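Local coordinates for protein methyltransferase (Thermus thermophilus, PDB 3TMA) that catalyses the S-adenosyl-L-methionine-dependent N2-methylation of guanosine 6 in tRNA(Phe), using a Rossmann-fold catalytic domain fused to an N-terminal THUMP domain, at residues Glu246-Ser251 with Ile256-Ala261; Ala194-Ala199 with Leu219-Thr224; Glu88-Ala93 with His122-Pro127; Ala321-Ala326 with Arg347-Glu352. One frame throughout, in Å; residues are numbered along the deposited sequence. Where two conformers were deposited one is given.

Contact 1. Residues Glu246-Ser251 with Ile256-Ala261; sequences EAALAS and IRFLRA
A248 meets F258 and I256 through its lone methyl group. CB lies close to the plane of the F258 ring, at its edge, 3.9 Å from CE2, and the same A248 CB lies 4.3 Å from I256 CD1. The contact is small and wholly apolar, and all three residues are buried. I256 also works within its own segment: its CG2 branch sits over one face of the F258 ring near the rim, so one isoleucine supports the ring with one branch and meets the helix with CD1. F258 CG stands anti to its own carbonyl carbon (chi1 -69°), which carries the ring toward the helix. Farther out, R245 NH2 donates a hydrogen bond to F258 O, a polar tie between the same helix and strand. The F258 side chain also approaches G215, which by similarity belongs to the S-adenosyl-L-methionine site. Helix 238-250 is the connection of a Rossmann beta-alpha-beta unit between strands 231-235 and 257-260, the latter forming one border of the catalytic sheet. Strand 231-235 adds V231 against I256 and A233 against F258, while L219 of helix 216-225 packs on A247, A248 and I256.

Contact 2. Residues Ala194-Ala199 with Leu219-Thr224; sequences ALLRLA and LEAAST
L196 and T224 reach toward each other tip to tip, and within 194-199 it is L196 that makes the contact. In the conformer described (two were deposited), its CG lies anti to the backbone N (chi1 -155°) and its two methyls divide the work. L196 CD1 rests 4.0 Å from A221 CB. L196 CD2 turns to the threonine, 3.7 Å from T224 CB and 3.9 Å from T224 CG2, and also lies over the helix backbone, 4.0 Å from A221 CA. One leucine thus fits between two residues that follow each other by nearly a turn of helix 216-225.

Between the two segments the contact is apolar, but Q193, one residue before 194-199 on the same helix, links the helices by polar bonds: its NE2 serves both T224 OG1 and E220 OE2. T224 OG1 donates to E220 O at 2.7 Å, tilted 30° from the carbonyl plane, while T224 N reaches E220 O from the opposite face of that plane at 3.0 Å. Two bonds therefore hold this carbonyl; the one from OG1, with the Q193 bond, fixes the threonine's rotation. E220 OE1 forms salt bridges with R177 and R71, which probably balance the charge of the buried carboxylate.

The two helix segments approach to 10.3 Å between axes, at 62°, beside the catalytic sheet. L196 also touches L277 of strand 275-278, L195 and L198 pack on V348 of strand 347-353, and A194 and L198 meet L33 of helix 31-41.

Contact 3. Residues Glu88-Ala93 with His122-Pro127; sequences EDPLGA and HPFTSP
Immediately before P90 and L91, the two residues that press on F124, D89 caps the start of helix 90-99: its OD1 accepts from G92 N at 2.9 Å. The N-H comes from above the carboxylate plane, 55° out of it, and the bond is bent, with an angle of 142° at the hydrogen. D89 OD2 forms a salt bridge with R96, about two turns farther along the helix. The capped first turn thus presents P90 and L91 to the other segment.

F124 receives them on different parts of its ring. L91 CD2 sits over one face in a CH-pi contact, 4.3 Å from the F124 centroid and 3.8 Å from F124 CG, the two side chains running past each other in opposite directions. P90 approaches obliquely, with its CB 3.7 Å from F124 CE2 and its CG close behind. The phenylalanine's CG sits between its own backbone N and carbonyl carbon (chi1 53°), and the opposite face of the ring lies toward H122 CB, near the rim.

At the start of helix 126-141 the T125 side chain caps a backbone N of the first turn while E128 OE1 accepts from T125 N, as in a capping box. Polar bonds thus order each helix start locally, whereas between the two segments the start of helix 90-99 meets the approach to helix 126-141 by apolar and CH-pi contact, and L91 goes on to V129 of that helix.

Contact 4. Residues Ala321-Ala326 with Arg347-Glu352; sequences ALLKRA and RVFVLE
The helical segment 321-326 lies over one face of strand segment 347-352, with L323 and F349 the closest pair at 9.5 Å between CA atoms. L323 points at the strand, whereas K324 leaves the helix to one side and reaches the ring only with its chain. On the strand F349 and L351 point toward the helix; the alternate residues V348 and V350 make no contact with it.

F349 is the receiving group. Its CG lies anti to the carbonyl carbon (chi1 -70°), projecting the ring to where both helix residues meet it obliquely. L323 CD1 lies 4.2 Å from F349 CD2, at the inner part of the ring. K324 crosses the phenylalanine at about a right angle and touches its far end: the lysine's CE comes 3.9 Å from F349 CZ. Bends at chi2 and chi3 fold the K324 chain so that CE, not the ammonium end, makes the contact. L323 and K324 stand on the same side of the ring plane, while R347 CB sits over the opposite face, toward the rim, so the ring is held between helix and strand residues.

Strand 347-353 runs antiparallel between strands 312-317 and 331-338 of the catalytic sheet. L333 and A336 from the one neighbour and T317 from the other pack round F349, L315 packs on L323, and V350 meets L198 of helix 189-198.

Overall arrangement
Along the chain the order is contact 3, contact 2, contact 1, contact 4, each closing before the next opens. Contact 3 stands apart in the THUMP region, its centre about 43 to 52 Å from the centres of the other three, which belong to the Rossmann-fold half. There, contacts 1 and 2 are about 15 Å apart between centres and join through helix 216-225, whose L219 and A222 reach the elements of contact 1. Contacts 2 and 4, about 19 Å apart between centres, meet where helix 189-198 packs on strand 347-353. Contacts 1 and 4 do not touch but involve the same seven-stranded sheet. Contact 2 thus bridges them, so the three form one connected core in the catalytic Rossmann-fold domain, while contact 3 belongs to the THUMP domain fused to it.

Contact 1. Residues Glu246-Ser251 with Ile256-Ala261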
loop_
_atom_site.group_PDB
_atom_site.type_symbol
_atom_site.label_atom_id
_atom_site.label_comp_id
_atom_site.label_asym_id
_atom_site.label_seq_id
_atom_site.Cartn_x
_atom_site.Cartn_y
_atom_site.Cartn_z
ATOM N N GLU A 246 -18.192 6.132 -12.724
ATOM C CA GLU A 246 -18.925 6.419 -11.494
ATOM C C GLU A 246 -18.015 6.803 -10.324
ATOM O O GLU A 246 -18.287 7.778 -9.561
ATOM C CB GLU A 246 -19.806 5.215 -11.114
ATOM C CG GLU A 246 -21.164 5.245 -11.813
ATOM C CD GLU A 246 -22.019 3.996 -11.527
ATOM O OE1 GLU A 246 -21.689 3.212 -10.604
ATOM O OE2 GLU A 246 -23.018 3.799 -12.248
ATOM N N ALA A 247 -16.955 6.026 -10.156
ATOM C CA ALA A 247 -15.978 6.309 -9.115
ATOM C C ALA A 247 -15.265 7.636 -9.329
ATOM O O ALA A 247 -15.000 8.375 -8.344
ATOM C CB ALA A 247 -14.939 5.157 -9.009
ATOM N N ALA A 248 -14.888 7.930 -10.583
ATOM C CA ALA A 248 -14.228 9.204 -10.892
ATOM C C ALA A 248 -15.136 10.368 -10.491
ATOM O O ALA A 248 -14.679 11.320 -9.860
ATOM C CB ALA A 248 -13.887 9.307 -12.374
ATOM N N LEU A 249 -16.407 10.320 -10.886
ATOM C CA LEU A 249 -17.345 11.368 -10.512
ATOM C C LEU A 249 -17.500 11.511 -8.975
ATOM O O LEU A 249 -17.509 12.624 -8.438
ATOM C CB LEU A 249 -18.696 11.180 -11.220
ATOM C CG LEU A 249 -19.746 12.272 -10.854
ATOM C CD1 LEU A 249 -19.289 13.653 -11.279
ATOM C CD2 LEU A 249 -21.128 11.996 -11.413
ATOM N N ALA A 250 -17.601 10.392 -8.259
ATOM C CA ALA A 250 -17.858 10.430 -6.818
ATOM C C ALA A 250 -16.723 11.124 -6.040
ATOM O O ALA A 250 -16.957 11.737 -4.990
ATOM C CB ALA A 250 -18.074 9.008 -6.287
ATOM N N SER A 251 -15.502 11.044 -6.559
ATOM C CA SER A 251 -14.373 11.732 -5.909
ATOM C C SER A 251 -13.923 13.021 -6.593
ATOM O O SER A 251 -12.874 13.540 -6.234
ATOM C CB SER A 251 -13.144 10.800 -5.825
ATOM O OG SER A 251 -13.349 9.729 -4.905
ATOM N N ILE A 256 -10.614 12.381 -16.143
ATOM C CA ILE A 256 -9.980 11.157 -16.694
ATOM C C ILE A 256 -10.725 10.747 -17.982
ATOM O O ILE A 256 -11.959 10.710 -17.989
ATOM C CB ILE A 256 -10.071 9.998 -15.711
ATOM C CG1 ILE A 256 -9.241 10.319 -14.447
ATOM C CG2 ILE A 256 -9.562 8.700 -16.375
ATOM C CD1 ILE A 256 -9.681 9.448 -13.219
ATOM N N ARG A 257 -9.981 10.411 -19.044
ATOM C CA ARG A 257 -10.595 9.968 -20.290
ATOM C C ARG A 257 -10.589 8.468 -20.265
ATOM O O ARG A 257 -9.530 7.848 -20.526
ATOM C CB ARG A 257 -9.784 10.477 -21.483
ATOM C CG ARG A 257 -10.284 9.989 -22.888
ATOM C CD ARG A 257 -9.635 10.822 -24.049
ATOM N NE ARG A 257 -9.831 10.223 -25.378
ATOM C CZ ARG A 257 -10.941 10.406 -26.101
ATOM N NH1 ARG A 257 -11.948 11.129 -25.613
ATOM N NH2 ARG A 257 -11.067 9.838 -27.293
ATOM N N PHE A 258 -11.735 7.872 -19.923
ATOM C CA PHE A 258 -11.883 6.404 -19.958
ATOM C C PHE A 258 -12.396 5.983 -21.341
ATOM O O PHE A 258 -13.414 6.480 -21.812
ATOM C CB PHE A 258 -12.888 5.883 -18.918
ATOM C CG PHE A 258 -12.422 6.027 -17.471
ATOM C CD1 PHE A 258 -11.562 5.099 -16.912
ATOM C CD2 PHE A 258 -12.881 7.075 -16.688
ATOM C CE1 PHE A 258 -11.135 5.203 -15.574
ATOM C CE2 PHE A 258 -12.454 7.219 -15.351
ATOM C CZ PHE A 258 -11.576 6.296 -14.798
ATOM N N LEU A 259 -11.777 4.969 -21.918
ATOM C CA LEU A 259 -12.092 4.596 -23.291
ATOM C C LEU A 259 -12.092 3.080 -23.421
ATOM O O LEU A 259 -11.267 2.395 -22.807
ATOM C CB LEU A 259 -11.008 5.200 -24.185
ATOM C CG LEU A 259 -11.228 5.826 -25.550
ATOM C CD1 LEU A 259 -12.373 6.902 -25.595
ATOM C CD2 LEU A 259 -9.877 6.388 -26.033
ATOM N N ARG A 260 -13.033 2.536 -24.192
ATOM C CA ARG A 260 -12.988 1.126 -24.523
ATOM C C ARG A 260 -11.826 0.931 -25.496
ATOM O O ARG A 260 -11.782 1.570 -26.538
ATOM C CB ARG A 260 -14.313 0.663 -25.145
ATOM C CG ARG A 260 -14.291 -0.829 -25.530
ATOM C CD ARG A 260 -15.404 -1.189 -26.555
ATOM N NE ARG A 260 -15.007 -2.292 -27.447
ATOM C CZ ARG A 260 -15.111 -3.590 -27.146
ATOM N NH1 ARG A 260 -14.721 -4.507 -28.020
ATOM N NH2 ARG A 260 -15.597 -3.976 -25.972
ATOM N N ALA A 261 -10.868 0.080 -25.140
ATOM C CA ALA A 261 -9.578 0.068 -25.831
ATOM C C ALA A 261 -8.893 -1.285 -25.650
ATOM O O ALA A 261 -8.837 -1.826 -24.533
ATOM C CB ALA A 261 -8.697 1.155 -25.294
#

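Contact 2. Residues Ala194-Ala199 with Leu219-Thr224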
loop_
_atom_site.group_PDB
_atom_site.type_symbol
_atom_site.label_atom_id
_atom_site.label_comp_id
_atom_site.label_asym_id
_atom_site.label_seq_id
_atom_site.Cartn_x
_atom_site.Cartn_y
_atom_site.Cartn_z
ATOM N N ALA A 194 2.503 3.460 -5.605
ATOM C CA ALA A 194 3.897 3.020 -5.787
ATOM C C ALA A 194 4.313 2.986 -7.268
ATOM O O ALA A 194 5.436 3.409 -7.606
ATOM C CB ALA A 194 4.102 1.622 -5.154
ATOM N N LEU A 195 3.437 2.499 -8.164
ATOM C CA LEU A 195 3.788 2.544 -9.607
ATOM C C LEU A 195 4.023 3.985 -10.076
ATOM O O LEU A 195 4.952 4.271 -10.868
ATOM C CB LEU A 195 2.681 1.915 -10.488
ATOM C CG LEU A 195 2.463 0.414 -10.283
ATOM C CD1 LEU A 195 1.279 -0.087 -11.152
ATOM C CD2 LEU A 195 3.770 -0.343 -10.630
ATOM N N LEU A 196 3.128 4.872 -9.653
ATOM C CA LEU A 196 3.233 6.302 -9.926
ATOM C C LEU A 196 4.612 6.870 -9.535
ATOM O O LEU A 196 5.279 7.541 -10.316
ATOM C CB LEU A 196 2.149 6.990 -9.114
ATOM C CG LEU A 196 1.566 8.325 -9.497
ATOM C CD1 LEU A 196 1.095 8.341 -10.949
ATOM C CD2 LEU A 196 0.414 8.570 -8.540
ATOM N N ARG A 197 5.015 6.611 -8.286
ATOM C CA ARG A 197 6.299 7.065 -7.763
ATOM C C ARG A 197 7.505 6.378 -8.412
ATOM O O ARG A 197 8.530 7.032 -8.699
ATOM C CB ARG A 197 6.335 6.846 -6.231
ATOM C CG ARG A 197 5.374 7.800 -5.507
ATOM C CD ARG A 197 5.215 7.505 -4.005
ATOM N NE ARG A 197 4.453 8.582 -3.346
ATOM C CZ ARG A 197 4.971 9.485 -2.508
ATOM N NH1 ARG A 197 6.255 9.435 -2.148
ATOM N NH2 ARG A 197 4.203 10.449 -2.029
ATOM N N LEU A 198 7.414 5.059 -8.628
ATOM C CA LEU A 198 8.532 4.361 -9.279
ATOM C C LEU A 198 8.740 4.835 -10.723
ATOM O O LEU A 198 9.842 4.806 -11.222
ATOM C CB LEU A 198 8.333 2.850 -9.256
ATOM C CG LEU A 198 8.410 2.260 -7.855
ATOM C CD1 LEU A 198 7.796 0.843 -7.859
ATOM C CD2 LEU A 198 9.902 2.242 -7.421
ATOM N N ALA A 199 7.667 5.251 -11.381
ATOM C CA ALA A 199 7.742 5.808 -12.751
ATOM C C ALA A 199 8.128 7.294 -12.765
ATOM O O ALA A 199 8.312 7.890 -13.836
ATOM C CB ALA A 199 6.414 5.624 -13.481
ATOM N N LEU A 219 -7.533 6.554 -11.045
ATOM C CA LEU A 219 -8.066 7.414 -10.008
ATOM C C LEU A 219 -6.922 7.824 -9.100
ATOM O O LEU A 219 -6.885 8.972 -8.655
ATOM C CB LEU A 219 -9.150 6.654 -9.179
ATOM C CG LEU A 219 -10.384 6.187 -9.992
ATOM C CD1 LEU A 219 -11.220 5.139 -9.215
ATOM C CD2 LEU A 219 -11.257 7.382 -10.350
ATOM N N GLU A 220 -6.047 6.866 -8.718
ATOM C CA GLU A 220 -4.879 7.210 -7.892
ATOM C C GLU A 220 -3.994 8.283 -8.548
ATOM O O GLU A 220 -3.560 9.282 -7.889
ATOM C CB GLU A 220 -4.064 5.970 -7.520
ATOM C CG GLU A 220 -2.910 6.267 -6.513
ATOM C CD GLU A 220 -3.394 6.618 -5.061
ATOM O OE1 GLU A 220 -4.587 6.454 -4.728
ATOM O OE2 GLU A 220 -2.566 7.079 -4.258
ATOM N N ALA A 221 -3.739 8.099 -9.841
ATOM C CA ALA A 221 -2.954 9.058 -10.602
ATOM C C ALA A 221 -3.640 10.456 -10.626
ATOM O O ALA A 221 -2.994 11.489 -10.402
ATOM C CB ALA A 221 -2.778 8.542 -12.046
ATOM N N ALA A 222 -4.926 10.491 -10.981
ATOM C CA ALA A 222 -5.661 11.783 -11.074
ATOM C C ALA A 222 -5.702 12.485 -9.730
ATOM O O ALA A 222 -5.416 13.686 -9.639
ATOM C CB ALA A 222 -7.087 11.584 -11.607
ATOM N N SER A 223 -5.955 11.715 -8.671
ATOM C CA SER A 223 -6.079 12.271 -7.331
ATOM C C SER A 223 -4.734 12.839 -6.866
ATOM O O SER A 223 -4.688 13.851 -6.186
ATOM C CB SER A 223 -6.580 11.187 -6.369
ATOM O OG SER A 223 -6.382 11.551 -5.011
ATOM N N THR A 224 -3.636 12.192 -7.261
ATOM C CA THR A 224 -2.284 12.616 -6.852
ATOM C C THR A 224 -1.722 13.771 -7.699
ATOM O O THR A 224 -1.102 14.686 -7.167
ATOM C CB THR A 224 -1.283 11.436 -6.987
ATOM O OG1 THR A 224 -1.744 10.350 -6.169
ATOM C CG2 THR A 224 0.135 11.884 -6.529
#

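Contact 3. Residues Glu88-Ala93 with His122-Pro127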
loop_
_atom_site.group_PDB
_atom_site.type_symbol
_atom_site.label_atom_id
_atom_site.label_comp_id
_atom_site.label_asym_id
_atom_site.label_seq_id
_atom_site.Cartn_x
_atom_site.Cartn_y
_atom_site.Cartn_z
ATOM N N GLU A 88 12.866 -13.937 32.287
ATOM C CA GLU A 88 12.062 -14.034 33.495
ATOM C C GLU A 88 10.664 -13.435 33.235
ATOM O O GLU A 88 10.547 -12.276 32.831
ATOM C CB GLU A 88 12.763 -13.283 34.644
ATOM C CG GLU A 88 14.029 -13.973 35.164
ATOM C CD GLU A 88 14.508 -13.437 36.512
ATOM O OE1 GLU A 88 13.679 -13.260 37.430
ATOM O OE2 GLU A 88 15.728 -13.226 36.668
ATOM N N ASP A 89 9.624 -14.252 33.405
ATOM C CA ASP A 89 8.236 -13.792 33.436
ATOM C C ASP A 89 7.882 -12.779 32.340
ATOM O O ASP A 89 7.504 -11.642 32.630
ATOM C CB ASP A 89 7.903 -13.239 34.827
ATOM C CG ASP A 89 6.430 -12.855 34.974
ATOM O OD1 ASP A 89 5.564 -13.392 34.228
ATOM O OD2 ASP A 89 6.140 -11.994 35.838
ATOM N N PRO A 90 8.011 -13.185 31.069
ATOM C CA PRO A 90 7.740 -12.223 30.015
ATOM C C PRO A 90 6.283 -11.755 30.003
ATOM O O PRO A 90 6.027 -10.570 29.732
ATOM C CB PRO A 90 8.108 -12.976 28.713
ATOM C CG PRO A 90 8.257 -14.441 29.122
ATOM C CD PRO A 90 8.676 -14.403 30.568
ATOM N N LEU A 91 5.336 -12.633 30.331
ATOM C CA LEU A 91 3.922 -12.193 30.344
ATOM C C LEU A 91 3.657 -11.153 31.438
ATOM O O LEU A 91 2.932 -10.190 31.208
ATOM C CB LEU A 91 2.920 -13.351 30.433
ATOM C CG LEU A 91 3.000 -14.402 29.306
ATOM C CD1 LEU A 91 2.107 -15.636 29.566
ATOM C CD2 LEU A 91 2.679 -13.772 27.947
ATOM N N GLY A 92 4.232 -11.368 32.619
ATOM C CA GLY A 92 4.142 -10.400 33.717
ATOM C C GLY A 92 4.736 -9.049 33.320
ATOM O O GLY A 92 4.139 -8.005 33.583
ATOM N N ALA A 93 5.866 -9.070 32.623
ATOM C CA ALA A 93 6.509 -7.823 32.228
ATOM C C ALA A 93 5.649 -7.054 31.226
ATOM O O ALA A 93 5.518 -5.838 31.341
ATOM C CB ALA A 93 7.890 -8.081 31.681
ATOM N N HIS A 122 9.376 -17.878 21.230
ATOM C CA HIS A 122 9.024 -17.440 22.588
ATOM C C HIS A 122 8.300 -18.583 23.287
ATOM O O HIS A 122 7.641 -19.369 22.620
ATOM C CB HIS A 122 8.112 -16.216 22.531
ATOM C CG HIS A 122 8.736 -15.046 21.843
ATOM N ND1 HIS A 122 8.375 -14.650 20.572
ATOM C CD2 HIS A 122 9.746 -14.227 22.223
ATOM C CE1 HIS A 122 9.125 -13.623 20.207
ATOM N NE2 HIS A 122 9.972 -13.354 21.187
ATOM N N PRO A 123 8.424 -18.684 24.624
ATOM C CA PRO A 123 7.705 -19.743 25.333
ATOM C C PRO A 123 6.199 -19.459 25.535
ATOM O O PRO A 123 5.524 -20.241 26.200
ATOM C CB PRO A 123 8.436 -19.807 26.680
ATOM C CG PRO A 123 8.789 -18.369 26.935
ATOM C CD PRO A 123 9.140 -17.789 25.557
ATOM N N PHE A 124 5.659 -18.415 24.908
ATOM C CA PHE A 124 4.221 -18.107 25.024
ATOM C C PHE A 124 3.639 -17.885 23.616
ATOM O O PHE A 124 4.388 -17.571 22.685
ATOM C CB PHE A 124 4.005 -16.835 25.861
ATOM C CG PHE A 124 4.809 -15.647 25.377
ATOM C CD1 PHE A 124 4.350 -14.859 24.332
ATOM C CD2 PHE A 124 6.040 -15.347 25.952
ATOM C CE1 PHE A 124 5.097 -13.784 23.867
ATOM C CE2 PHE A 124 6.799 -14.286 25.496
ATOM C CZ PHE A 124 6.321 -13.487 24.465
ATOM N N THR A 125 2.309 -17.961 23.484
ATOM C CA THR A 125 1.638 -17.681 22.212
ATOM C C THR A 125 0.985 -16.304 22.194
ATOM O O THR A 125 0.793 -15.674 23.257
ATOM C CB THR A 125 0.531 -18.739 21.959
ATOM O OG1 THR A 125 -0.462 -18.610 22.990
ATOM C CG2 THR A 125 1.133 -20.186 21.971
ATOM N N SER A 126 0.562 -15.862 21.010
ATOM C CA SER A 126 -0.088 -14.558 20.886
ATOM C C SER A 126 -1.419 -14.487 21.659
ATOM O O SER A 126 -1.674 -13.511 22.354
ATOM C CB SER A 126 -0.303 -14.194 19.412
ATOM O OG SER A 126 0.966 -14.020 18.803
ATOM N N PRO A 127 -2.263 -15.534 21.553
ATOM C CA PRO A 127 -3.473 -15.525 22.388
ATOM C C PRO A 127 -3.191 -15.377 23.899
ATOM O O PRO A 127 -3.957 -14.687 24.577
ATOM C CB PRO A 127 -4.128 -16.871 22.080
ATOM C CG PRO A 127 -3.724 -17.141 20.688
ATOM C CD PRO A 127 -2.261 -16.679 20.630
#

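Contact 4. Residues Ala321-Ala326 with Arg347-Glu352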
loop_
_atom_site.group_PDB
_atom_site.type_symbol
_atom_site.label_atom_id
_atom_site.label_comp_id
_atom_site.label_asym_id
_atom_site.label_seq_id
_atom_site.Cartn_x
_atom_site.Cartn_y
_atom_site.Cartn_z
ATOM N N ALA A 321 10.353 -13.451 -16.345
ATOM C CA ALA A 321 11.100 -14.032 -17.446
ATOM C C ALA A 321 10.361 -13.840 -18.784
ATOM O O ALA A 321 10.953 -13.511 -19.808
ATOM C CB ALA A 321 11.379 -15.503 -17.186
ATOM N N LEU A 322 9.064 -14.074 -18.787
ATOM C CA LEU A 322 8.299 -13.928 -20.010
ATOM C C LEU A 322 8.235 -12.458 -20.451
ATOM O O LEU A 322 8.280 -12.142 -21.643
ATOM C CB LEU A 322 6.876 -14.425 -19.772
ATOM C CG LEU A 322 6.033 -14.632 -21.018
ATOM C CD1 LEU A 322 6.667 -15.779 -21.859
ATOM C CD2 LEU A 322 4.635 -15.002 -20.558
ATOM N N LEU A 323 8.008 -11.574 -19.491
ATOM C CA LEU A 323 8.007 -10.132 -19.769
ATOM C C LEU A 323 9.315 -9.714 -20.417
ATOM O O LEU A 323 9.329 -8.966 -21.394
ATOM C CB LEU A 323 7.815 -9.337 -18.468
ATOM C CG LEU A 323 7.559 -7.820 -18.556
ATOM C CD1 LEU A 323 8.736 -7.035 -19.094
ATOM C CD2 LEU A 323 6.328 -7.594 -19.403
ATOM N N LYS A 324 10.421 -10.156 -19.842
ATOM C CA LYS A 324 11.729 -9.772 -20.356
ATOM C C LYS A 324 12.017 -10.350 -21.728
ATOM O O LYS A 324 12.560 -9.665 -22.588
ATOM C CB LYS A 324 12.836 -10.062 -19.345
ATOM C CG LYS A 324 12.607 -9.280 -18.048
ATOM C CD LYS A 324 13.914 -8.903 -17.374
ATOM C CE LYS A 324 14.105 -9.667 -16.106
ATOM N NZ LYS A 324 14.176 -11.098 -16.429
ATOM N N ARG A 325 11.603 -11.590 -21.952
ATOM C CA ARG A 325 11.613 -12.144 -23.268
ATOM C C ARG A 325 10.863 -11.294 -24.318
ATOM O O ARG A 325 11.311 -11.201 -25.465
ATOM C CB ARG A 325 11.028 -13.564 -23.206
ATOM C CG ARG A 325 10.781 -14.246 -24.555
ATOM C CD ARG A 325 11.989 -15.054 -25.054
ATOM N NE ARG A 325 12.342 -16.089 -24.089
ATOM C CZ ARG A 325 12.447 -17.385 -24.368
ATOM N NH1 ARG A 325 12.731 -18.234 -23.392
ATOM N NH2 ARG A 325 12.290 -17.833 -25.613
ATOM N N ALA A 326 9.730 -10.686 -23.934
ATOM C CA ALA A 326 8.912 -9.890 -24.842
ATOM C C ALA A 326 9.343 -8.431 -25.022
ATOM O O ALA A 326 8.722 -7.703 -25.796
ATOM C CB ALA A 326 7.435 -9.950 -24.385
ATOM N N ARG A 347 6.826 -8.790 -9.611
ATOM C CA ARG A 347 7.907 -7.829 -9.776
ATOM C C ARG A 347 7.322 -6.526 -10.292
ATOM O O ARG A 347 6.306 -6.542 -11.012
ATOM C CB ARG A 347 8.923 -8.389 -10.801
ATOM C CG ARG A 347 9.964 -9.334 -10.161
ATOM C CD ARG A 347 9.335 -10.628 -9.609
ATOM N NE ARG A 347 10.391 -11.573 -9.218
ATOM C CZ ARG A 347 10.439 -12.243 -8.076
ATOM N NH1 ARG A 347 9.372 -12.307 -7.286
ATOM N NH2 ARG A 347 11.527 -12.962 -7.788
ATOM N N VAL A 348 7.928 -5.400 -9.919
ATOM C CA VAL A 348 7.666 -4.117 -10.622
ATOM C C VAL A 348 8.913 -3.819 -11.470
ATOM O O VAL A 348 10.057 -3.839 -10.963
ATOM C CB VAL A 348 7.430 -2.907 -9.667
ATOM C CG1 VAL A 348 7.309 -1.584 -10.497
ATOM C CG2 VAL A 348 6.124 -3.111 -8.821
ATOM N N PHE A 349 8.701 -3.584 -12.754
ATOM C CA PHE A 349 9.809 -3.146 -13.621
ATOM C C PHE A 349 9.566 -1.713 -14.029
ATOM O O PHE A 349 8.428 -1.360 -14.292
ATOM C CB PHE A 349 9.800 -4.027 -14.887
ATOM C CG PHE A 349 10.214 -5.469 -14.623
ATOM C CD1 PHE A 349 11.456 -5.771 -14.099
ATOM C CD2 PHE A 349 9.384 -6.521 -14.957
ATOM C CE1 PHE A 349 11.875 -7.133 -13.876
ATOM C CE2 PHE A 349 9.819 -7.875 -14.766
ATOM C CZ PHE A 349 11.057 -8.155 -14.209
ATOM N N VAL A 350 10.609 -0.896 -14.043
ATOM C CA VAL A 350 10.543 0.414 -14.655
ATOM C C VAL A 350 11.369 0.377 -15.934
ATOM O O VAL A 350 12.561 0.054 -15.899
ATOM C CB VAL A 350 11.087 1.539 -13.708
ATOM C CG1 VAL A 350 10.939 2.925 -14.381
ATOM C CG2 VAL A 350 10.241 1.515 -12.411
ATOM N N LEU A 351 10.726 0.729 -17.041
ATOM C CA LEU A 351 11.371 0.773 -18.353
ATOM C C LEU A 351 11.449 2.222 -18.802
ATOM O O LEU A 351 10.555 3.021 -18.495
ATOM C CB LEU A 351 10.548 -0.026 -19.375
ATOM C CG LEU A 351 10.042 -1.399 -18.910
ATOM C CD1 LEU A 351 8.980 -1.916 -19.859
ATOM C CD2 LEU A 351 11.169 -2.412 -18.760
ATOM N N GLU A 352 12.534 2.573 -19.481
ATOM C CA GLU A 352 12.667 3.886 -20.074
ATOM C C GLU A 352 12.904 3.719 -21.579
ATOM O O GLU A 352 13.735 2.912 -22.013
ATOM C CB GLU A 352 13.841 4.678 -19.447
ATOM C CG GLU A 352 14.014 6.057 -20.096
ATOM C CD GLU A 352 15.207 6.871 -19.555
ATOM O OE1 GLU A 352 16.025 6.327 -18.786
ATOM O OE2 GLU A 352 15.352 8.058 -19.944
#